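Local coordinates for protein orotidine 5'-phosphate decarboxylase (PDB 3TFX) that probably catalyses the decarboxylation of orotidine 5'-monophosphate to uridine 5'-monophosphate, the last step of de novo UMP synthesis, as a homodimer, at residues D178-T183 with G209-V214; F86-A91 with L119-L124. All blocks are in the same frame, centred on the assembly; numbering follows the deposited sequence.

Contact 1. Residues D178-T183 with G209-V214; sequences DFLYVT and GSSAIV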
ATOM      1  N   ASP A 178     -22.886 -10.008   8.820  1.00 14.79           N
ATOM      2  CA  ASP A 178     -22.405  -8.718   9.332  1.00 14.44           C
ATOM      3  C   ASP A 178     -20.986  -8.433   8.792  1.00 13.41           C
ATOM      4  O   ASP A 178     -20.008  -8.367   9.536  1.00 12.44           O
ATOM      5  CB  ASP A 178     -22.484  -8.678  10.870  1.00 14.35           C
ATOM      6  CG  ASP A 178     -22.180  -7.298  11.448  1.00 17.04           C
ATOM      7  OD1 ASP A 178     -21.693  -7.251  12.593  1.00 20.15           O
ATOM      8  OD2 ASP A 178     -22.395  -6.262  10.768  1.00 17.62           O
ATOM      9  N   PHE A 179     -20.905  -8.268   7.473  1.00 12.88           N
ATOM     10  CA  PHE A 179     -19.647  -8.279   6.733  1.00 11.73           C
ATOM     11  C   PHE A 179     -19.942  -8.005   5.263  1.00 11.49           C
ATOM     12  O   PHE A 179     -21.016  -8.363   4.754  1.00 11.72           O
ATOM     13  CB  PHE A 179     -18.971  -9.643   6.859  1.00 11.12           C
ATOM     14  CG  PHE A 179     -17.456  -9.595   6.857  1.00 10.15           C
ATOM     15  CD1 PHE A 179     -16.763  -8.787   7.756  1.00  9.71           C
ATOM     16  CD2 PHE A 179     -16.724 -10.399   5.978  1.00  9.29           C
ATOM     17  CE1 PHE A 179     -15.359  -8.762   7.774  1.00  8.86           C
ATOM     18  CE2 PHE A 179     -15.322 -10.385   5.986  1.00 10.02           C
ATOM     19  CZ  PHE A 179     -14.638  -9.574   6.900  1.00  9.94           C
ATOM     20  N   LEU A 180     -18.993  -7.367   4.590  1.00 10.58           N
ATOM     21  CA  LEU A 180     -19.136  -7.041   3.172  1.00 10.09           C
ATOM     22  C   LEU A 180     -18.273  -7.949   2.320  1.00  9.68           C
ATOM     23  O   LEU A 180     -17.063  -8.018   2.504  1.00  9.73           O
ATOM     24  CB  LEU A 180     -18.774  -5.573   2.923  1.00  9.88           C
ATOM     25  CG  LEU A 180     -19.688  -4.543   3.604  1.00 11.18           C
ATOM     26  CD1 LEU A 180     -19.063  -3.171   3.540  1.00 10.04           C
ATOM     27  CD2 LEU A 180     -21.150  -4.528   3.023  1.00  8.75           C
ATOM     28  N   TYR A 181     -18.893  -8.652   1.381  1.00  9.22           N
ATOM     29  CA  TYR A 181     -18.132  -9.449   0.424  1.00  9.19           C
ATOM     30  C   TYR A 181     -18.083  -8.671  -0.884  1.00  9.07           C
ATOM     31  O   TYR A 181     -19.081  -8.595  -1.606  1.00  8.63           O
ATOM     32  CB  TYR A 181     -18.746 -10.852   0.285  1.00  9.81           C
ATOM     33  CG  TYR A 181     -18.906 -11.530   1.636  1.00  8.43           C
ATOM     34  CD1 TYR A 181     -17.853 -12.244   2.197  1.00  9.50           C
ATOM     35  CD2 TYR A 181     -20.088 -11.418   2.363  1.00 10.14           C
ATOM     36  CE1 TYR A 181     -17.975 -12.861   3.449  1.00 10.40           C
ATOM     37  CE2 TYR A 181     -20.227 -12.040   3.625  1.00 11.06           C
ATOM     38  CZ  TYR A 181     -19.158 -12.746   4.157  1.00 10.13           C
ATOM     39  OH  TYR A 181     -19.261 -13.340   5.392  1.00 10.09           O
ATOM     40  N   VAL A 182     -16.927  -8.058  -1.150  1.00  8.93           N
ATOM     41  CA  VAL A 182     -16.738  -7.167  -2.298  1.00  9.14           C
ATOM     42  C   VAL A 182     -15.994  -7.902  -3.413  1.00 10.61           C
ATOM     43  O   VAL A 182     -14.857  -8.354  -3.217  1.00 11.17           O
ATOM     44  CB  VAL A 182     -16.005  -5.881  -1.901  1.00  9.34           C
ATOM     45  CG1 VAL A 182     -15.734  -4.987  -3.132  1.00  7.43           C
ATOM     46  CG2 VAL A 182     -16.808  -5.117  -0.831  1.00  7.20           C
ATOM     47  N   THR A 183     -16.648  -8.029  -4.571  1.00 10.46           N
ATOM     48  CA  THR A 183     -16.197  -8.938  -5.634  1.00 11.32           C
ATOM     49  C   THR A 183     -15.940  -8.227  -6.979  1.00 11.89           C
ATOM     50  O   THR A 183     -16.893  -7.790  -7.629  1.00 11.24           O
ATOM     51  CB  THR A 183     -17.228 -10.078  -5.862  1.00 11.22           C
ATOM     52  OG1 THR A 183     -18.453  -9.520  -6.342  1.00 10.27           O
ATOM     53  CG2 THR A 183     -17.527 -10.821  -4.568  1.00 10.79           C
ATOM     54  N   GLY A 209     -24.386 -14.017  -3.349  1.00 13.80           N
ATOM     55  CA  GLY A 209     -24.310 -13.241  -2.104  1.00 12.84           C
ATOM     56  C   GLY A 209     -23.271 -12.127  -2.039  1.00 12.22           C
ATOM     57  O   GLY A 209     -22.943 -11.668  -0.955  1.00 11.59           O
ATOM     58  N   SER A 210     -22.752 -11.679  -3.187  1.00 11.47           N
ATOM     59  CA  SER A 210     -21.858 -10.510  -3.205  1.00 10.95           C
ATOM     60  C   SER A 210     -22.545  -9.261  -2.603  1.00 10.50           C
ATOM     61  O   SER A 210     -23.711  -8.982  -2.901  1.00 10.08           O
ATOM     62  CB  SER A 210     -21.366 -10.233  -4.628  1.00 11.22           C
ATOM     63  OG  SER A 210     -20.641  -9.019  -4.670  1.00 12.91           O
ATOM     64  N   SER A 211     -21.844  -8.544  -1.718  1.00  9.63           N
ATOM     65  CA  SER A 211     -22.386  -7.313  -1.127  1.00  8.67           C
ATOM     66  C   SER A 211     -22.219  -6.133  -2.072  1.00  8.47           C
ATOM     67  O   SER A 211     -22.957  -5.156  -1.983  1.00  7.98           O
ATOM     68  CB  SER A 211     -21.676  -6.979   0.190  1.00  8.90           C
ATOM     69  OG  SER A 211     -21.592  -8.118   1.025  1.00  7.64           O
ATOM     70  N   ALA A 212     -21.216  -6.216  -2.944  1.00  8.18           N
ATOM     71  CA  ALA A 212     -20.857  -5.138  -3.862  1.00  8.18           C
ATOM     72  C   ALA A 212     -20.033  -5.722  -4.988  1.00  8.38           C
ATOM     73  O   ALA A 212     -19.165  -6.552  -4.745  1.00  9.19           O
ATOM     74  CB  ALA A 212     -20.037  -4.060  -3.138  1.00  8.11           C
ATOM     75  N   ILE A 213     -20.265  -5.270  -6.217  1.00  8.10           N
ATOM     76  CA  ILE A 213     -19.419  -5.705  -7.336  1.00  8.09           C
ATOM     77  C   ILE A 213     -18.610  -4.550  -7.857  1.00  8.02           C
ATOM     78  O   ILE A 213     -19.078  -3.411  -7.842  1.00  8.47           O
ATOM     79  CB  ILE A 213     -20.239  -6.338  -8.511  1.00  7.38           C
ATOM     80  CG1 ILE A 213     -21.257  -5.330  -9.081  1.00  7.56           C
ATOM     81  CG2 ILE A 213     -20.886  -7.633  -8.039  1.00  7.09           C
ATOM     82  CD1 ILE A 213     -22.117  -5.835 -10.241  1.00  6.87           C
ATOM     83  N   VAL A 214     -17.398  -4.838  -8.316  1.00  8.24           N
ATOM     84  CA  VAL A 214     -16.664  -3.848  -9.092  1.00  8.81           C
ATOM     85  C   VAL A 214     -16.545  -4.205 -10.587  1.00  9.06           C
ATOM     86  O   VAL A 214     -16.209  -5.337 -10.962  1.00  9.55           O
ATOM     87  CB  VAL A 214     -15.357  -3.290  -8.375  1.00  9.50           C
ATOM     88  CG1 VAL A 214     -14.973  -4.089  -7.119  1.00  9.01           C
ATOM     89  CG2 VAL A 214     -14.187  -3.073  -9.339  1.00  9.02           C
TER
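Y181 and T183 bond to the chain from S210 to V214 where strands 180-183 and 212-215, the last two of the closed eight-stranded parallel TIM barrel, run side by side. The apolar contacts lie inside the barrel, where V182 CG2 packs on A212 CB and V182 CG1 meets V214 CG1 at 4.2 Å. On the other face, helices 202-207 and 225-236 pack on I213, and the Y181 ring lies against helix 168-175 with its hydroxyl bonded to G176 O. G209 closes helix 202-207 in a Schellman motif just before the paired residues.

Two hydrogen bonds form the regular ladder: T183 N reaches A212 O at 2.9 Å, nearly straight on, and V214 N meets T183 O at 3.1 Å from well above the carbonyl plane. Ahead of strand 212-215, a serine side chain supplies part of the pairing. With its hydroxyl beside its own backbone N (chi1 -48°), S211 offers OG to Y181 N at 2.8 Å, while S211 N binds Y181 O; A212 N adds a weak bond to that same oxygen. On the outer side, T183 OG1 and S210 OG share a hydrogen bond of 2.8 Å in which either hydroxyl could be the donor.

Contact 2. Residues F86-A91 with L119-L124; sequences FTTVHA and LAVTEL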
ATOM      1  N   PHE A  86     -15.025   3.235   0.816  1.00 10.78           N
ATOM      2  CA  PHE A  86     -14.346   1.954   1.045  1.00  9.82           C
ATOM      3  C   PHE A  86     -12.859   2.187   0.886  1.00  9.54           C
ATOM      4  O   PHE A  86     -12.442   2.974   0.031  1.00  9.93           O
ATOM      5  CB  PHE A  86     -14.708   0.879  -0.011  1.00  9.53           C
ATOM      6  CG  PHE A  86     -16.136   0.358   0.039  1.00 10.45           C
ATOM      7  CD1 PHE A  86     -17.027   0.714   1.048  1.00 10.37           C
ATOM      8  CD2 PHE A  86     -16.561  -0.551  -0.925  1.00  9.83           C
ATOM      9  CE1 PHE A  86     -18.344   0.203   1.057  1.00 11.91           C
ATOM     10  CE2 PHE A  86     -17.846  -1.061  -0.918  1.00 10.27           C
ATOM     11  CZ  PHE A  86     -18.743  -0.680   0.071  1.00 11.96           C
ATOM     12  N   THR A  87     -12.062   1.463   1.667  1.00  8.30           N
ATOM     13  CA  THR A  87     -10.620   1.444   1.503  1.00  7.52           C
ATOM     14  C   THR A  87     -10.057   0.068   1.904  1.00  7.00           C
ATOM     15  O   THR A  87     -10.689  -0.656   2.673  1.00  7.13           O
ATOM     16  CB  THR A  87      -9.974   2.609   2.295  1.00  7.30           C
ATOM     17  OG1 THR A  87      -8.807   3.059   1.608  1.00  8.23           O
ATOM     18  CG2 THR A  87      -9.613   2.214   3.688  1.00  5.92           C
ATOM     19  N   THR A  88      -8.882  -0.283   1.388  1.00  6.71           N
ATOM     20  CA  THR A  88      -8.265  -1.596   1.626  1.00  5.73           C
ATOM     21  C   THR A  88      -6.985  -1.608   2.480  1.00  6.00           C
ATOM     22  O   THR A  88      -6.214  -0.642   2.496  1.00  5.62           O
ATOM     23  CB  THR A  88      -7.921  -2.296   0.282  1.00  5.73           C
ATOM     24  OG1 THR A  88      -7.361  -1.333  -0.616  1.00  5.40           O
ATOM     25  CG2 THR A  88      -9.147  -2.913  -0.332  1.00  4.03           C
ATOM     26  N   VAL A  89      -6.788  -2.727   3.179  1.00  6.26           N
ATOM     27  CA  VAL A  89      -5.526  -3.093   3.850  1.00  6.39           C
ATOM     28  C   VAL A  89      -5.200  -4.559   3.569  1.00  6.58           C
ATOM     29  O   VAL A  89      -6.095  -5.356   3.251  1.00  6.68           O
ATOM     30  CB  VAL A  89      -5.562  -2.890   5.412  1.00  6.66           C
ATOM     31  CG1 VAL A  89      -5.693  -1.417   5.788  1.00  6.02           C
ATOM     32  CG2 VAL A  89      -6.678  -3.715   6.064  1.00  6.10           C
ATOM     33  N   HIS A  90      -3.924  -4.916   3.705  1.00  7.09           N
ATOM     34  CA  HIS A  90      -3.494  -6.314   3.654  1.00  7.49           C
ATOM     35  C   HIS A  90      -3.707  -7.048   4.975  1.00  8.08           C
ATOM     36  O   HIS A  90      -3.180  -6.624   6.017  1.00  8.25           O
ATOM     37  CB  HIS A  90      -2.022  -6.400   3.226  1.00  7.66           C
ATOM     38  CG  HIS A  90      -1.840  -6.414   1.741  1.00  8.35           C
ATOM     39  ND1 HIS A  90      -1.972  -7.562   0.990  1.00  9.76           N
ATOM     40  CD2 HIS A  90      -1.580  -5.418   0.864  1.00  8.82           C
ATOM     41  CE1 HIS A  90      -1.785  -7.273  -0.287  1.00 10.56           C
ATOM     42  NE2 HIS A  90      -1.544  -5.979  -0.387  1.00  8.56           N
ATOM     43  N   ALA A  91      -4.493  -8.131   4.938  1.00  8.38           N
ATOM     44  CA  ALA A  91      -4.645  -9.024   6.092  1.00  8.89           C
ATOM     45  C   ALA A  91      -3.302  -9.658   6.470  1.00  9.18           C
ATOM     46  O   ALA A  91      -3.054  -9.933   7.638  1.00  8.59           O
ATOM     47  CB  ALA A  91      -5.674 -10.128   5.813  1.00  9.02           C
ATOM     48  N   LEU A 119     -11.833  -2.773   4.186  1.00  7.67           N
ATOM     49  CA  LEU A 119     -11.885  -4.059   3.519  1.00  7.65           C
ATOM     50  C   LEU A 119     -10.509  -4.700   3.526  1.00  7.33           C
ATOM     51  O   LEU A 119      -9.515  -4.042   3.216  1.00  7.67           O
ATOM     52  CB  LEU A 119     -12.384  -3.885   2.075  1.00  7.85           C
ATOM     53  CG  LEU A 119     -13.715  -3.157   1.889  1.00  7.39           C
ATOM     54  CD1 LEU A 119     -13.899  -2.746   0.426  1.00  5.48           C
ATOM     55  CD2 LEU A 119     -14.865  -4.049   2.343  1.00  7.34           C
ATOM     56  N   ALA A 120     -10.455  -5.981   3.855  1.00  6.86           N
ATOM     57  CA  ALA A 120      -9.186  -6.705   3.885  1.00  7.76           C
ATOM     58  C   ALA A 120      -8.934  -7.405   2.574  1.00  8.29           C
ATOM     59  O   ALA A 120      -9.820  -8.066   2.013  1.00  8.53           O
ATOM     60  CB  ALA A 120      -9.147  -7.714   5.025  1.00  7.22           C
ATOM     61  N   VAL A 121      -7.727  -7.215   2.070  1.00  8.96           N
ATOM     62  CA  VAL A 121      -7.223  -8.028   0.999  1.00 10.09           C
ATOM     63  C   VAL A 121      -6.634  -9.257   1.636  1.00 11.26           C
ATOM     64  O   VAL A 121      -6.031  -9.207   2.720  1.00 11.47           O
ATOM     65  CB  VAL A 121      -6.170  -7.283   0.152  1.00 10.83           C
ATOM     66  CG1 VAL A 121      -5.343  -8.259  -0.714  1.00 10.04           C
ATOM     67  CG2 VAL A 121      -6.870  -6.224  -0.707  1.00 10.70           C
ATOM     68  N   THR A 122      -6.811 -10.363   0.944  1.00 12.17           N
ATOM     69  CA  THR A 122      -6.496 -11.652   1.472  1.00 13.41           C
ATOM     70  C   THR A 122      -5.221 -12.108   0.722  1.00 14.13           C
ATOM     71  O   THR A 122      -4.091 -11.700   1.094  1.00 13.73           O
ATOM     72  CB  THR A 122      -7.805 -12.500   1.350  1.00 13.77           C
ATOM     73  OG1 THR A 122      -8.288 -12.887   2.644  1.00 16.14           O
ATOM     74  CG2 THR A 122      -7.751 -13.630   0.372  1.00 11.87           C
ATOM     75  N   GLU A 123      -5.384 -12.912  -0.324  1.00 14.45           N
ATOM     76  CA  GLU A 123      -4.293 -13.201  -1.235  1.00 15.95           C
ATOM     77  C   GLU A 123      -4.640 -12.550  -2.552  1.00 16.52           C
ATOM     78  O   GLU A 123      -5.744 -12.725  -3.052  1.00 17.31           O
ATOM     79  CB  GLU A 123      -4.089 -14.712  -1.410  1.00 16.08           C
ATOM     80  CG  GLU A 123      -3.562 -15.441  -0.161  1.00 15.59           C
ATOM     81  CD  GLU A 123      -2.126 -15.066   0.197  1.00 16.74           C
ATOM     82  OE1 GLU A 123      -1.391 -14.505  -0.652  1.00 16.34           O
ATOM     83  OE2 GLU A 123      -1.718 -15.341   1.337  1.00 16.70           O
ATOM     84  N   LEU A 124      -3.715 -11.778  -3.101  1.00 17.37           N
ATOM     85  CA  LEU A 124      -3.945 -11.123  -4.385  1.00 18.73           C
ATOM     86  C   LEU A 124      -4.139 -12.168  -5.488  1.00 19.47           C
ATOM     87  O   LEU A 124      -3.578 -13.267  -5.409  1.00 19.77           O
ATOM     88  CB  LEU A 124      -2.774 -10.198  -4.730  1.00 18.69           C
ATOM     89  CG  LEU A 124      -2.550  -8.955  -3.850  1.00 18.84           C
ATOM     90  CD1 LEU A 124      -1.129  -8.434  -4.034  1.00 18.28           C
ATOM     91  CD2 LEU A 124      -3.562  -7.861  -4.167  1.00 18.51           C
TER
HETATM   92  O   HOH W   1      -2.983  -9.588   2.450  1.00  9.94           O
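L119 lays its CD1 methyl against the root of the F86 ring, 3.7 Å from F86 CD2 and equally near F86 CB, the two side chains crossing at a slant. Its CB also touches T88 CG2. The backbone of L119 is held at both ends of the residue: its N donates to T87 O at 2.8 Å, almost in line with the carbonyl, and its O accepts from V89 N while lying close to the CA of T88.

V121 comes next along the same face. V121 CG2 meets T88 CG2 at 4.0 Å, whereas V121 CG1, set anti to the backbone N (chi1 163°), extends alongside the H90 imidazole, 3.7 Å from H90 CE1. V121 N binds V89 O and V121 O takes A91 N, continuing the ladder. These bonds join strands 86-90 and 117-121, neighbours in the parallel TIM barrel and the two strands of a right-handed beta-alpha-beta unit whose helix, 95-108, packs outside on V89. T88 points into the barrel, where its OG1 hydrogen-bonds to D62 OD1, of the predicted substrate site, and to the backbone N of K64, a residue predicted to be the catalytic proton donor.

H90 stands at the C-terminal end of its strand. The CB of V121 lies over one face of its ring, toward the rim, and L124 CD1 comes up at the ring edge, 4.0 Å from H90 CE1, with the two side chains roughly perpendicular. A water in the ring plane bonds H90 ND1 at 2.7 Å and donates to T122 O, tying the histidine to the loop after strand 117-121. The other ring nitrogen, H90 NE2, hydrogen-bonds to H66 O of the second subunit, whose H66 ring stacks on that of H90.

Overall arrangement
Contacts 1 and 2 are two seams of one barrel wall, their centres about 13 Å apart, with strand 160-162 standing between strands 117-121 and 180-183. They meet across the interior: V182 CG2 lies 3.9 Å from L119 CD2, and L180 CD1 is 4.3 Å from F86 CE1, so the two pairs share an apolar core. Both also reach toward the predicted substrate site. In contact 1, the side chain of V214 comes within about 4 Å of that of K35; in contact 2, T88 is about 4 Å from K64, side chain to side chain. Only contact 2 extends to the second subunit, through H90 and L124.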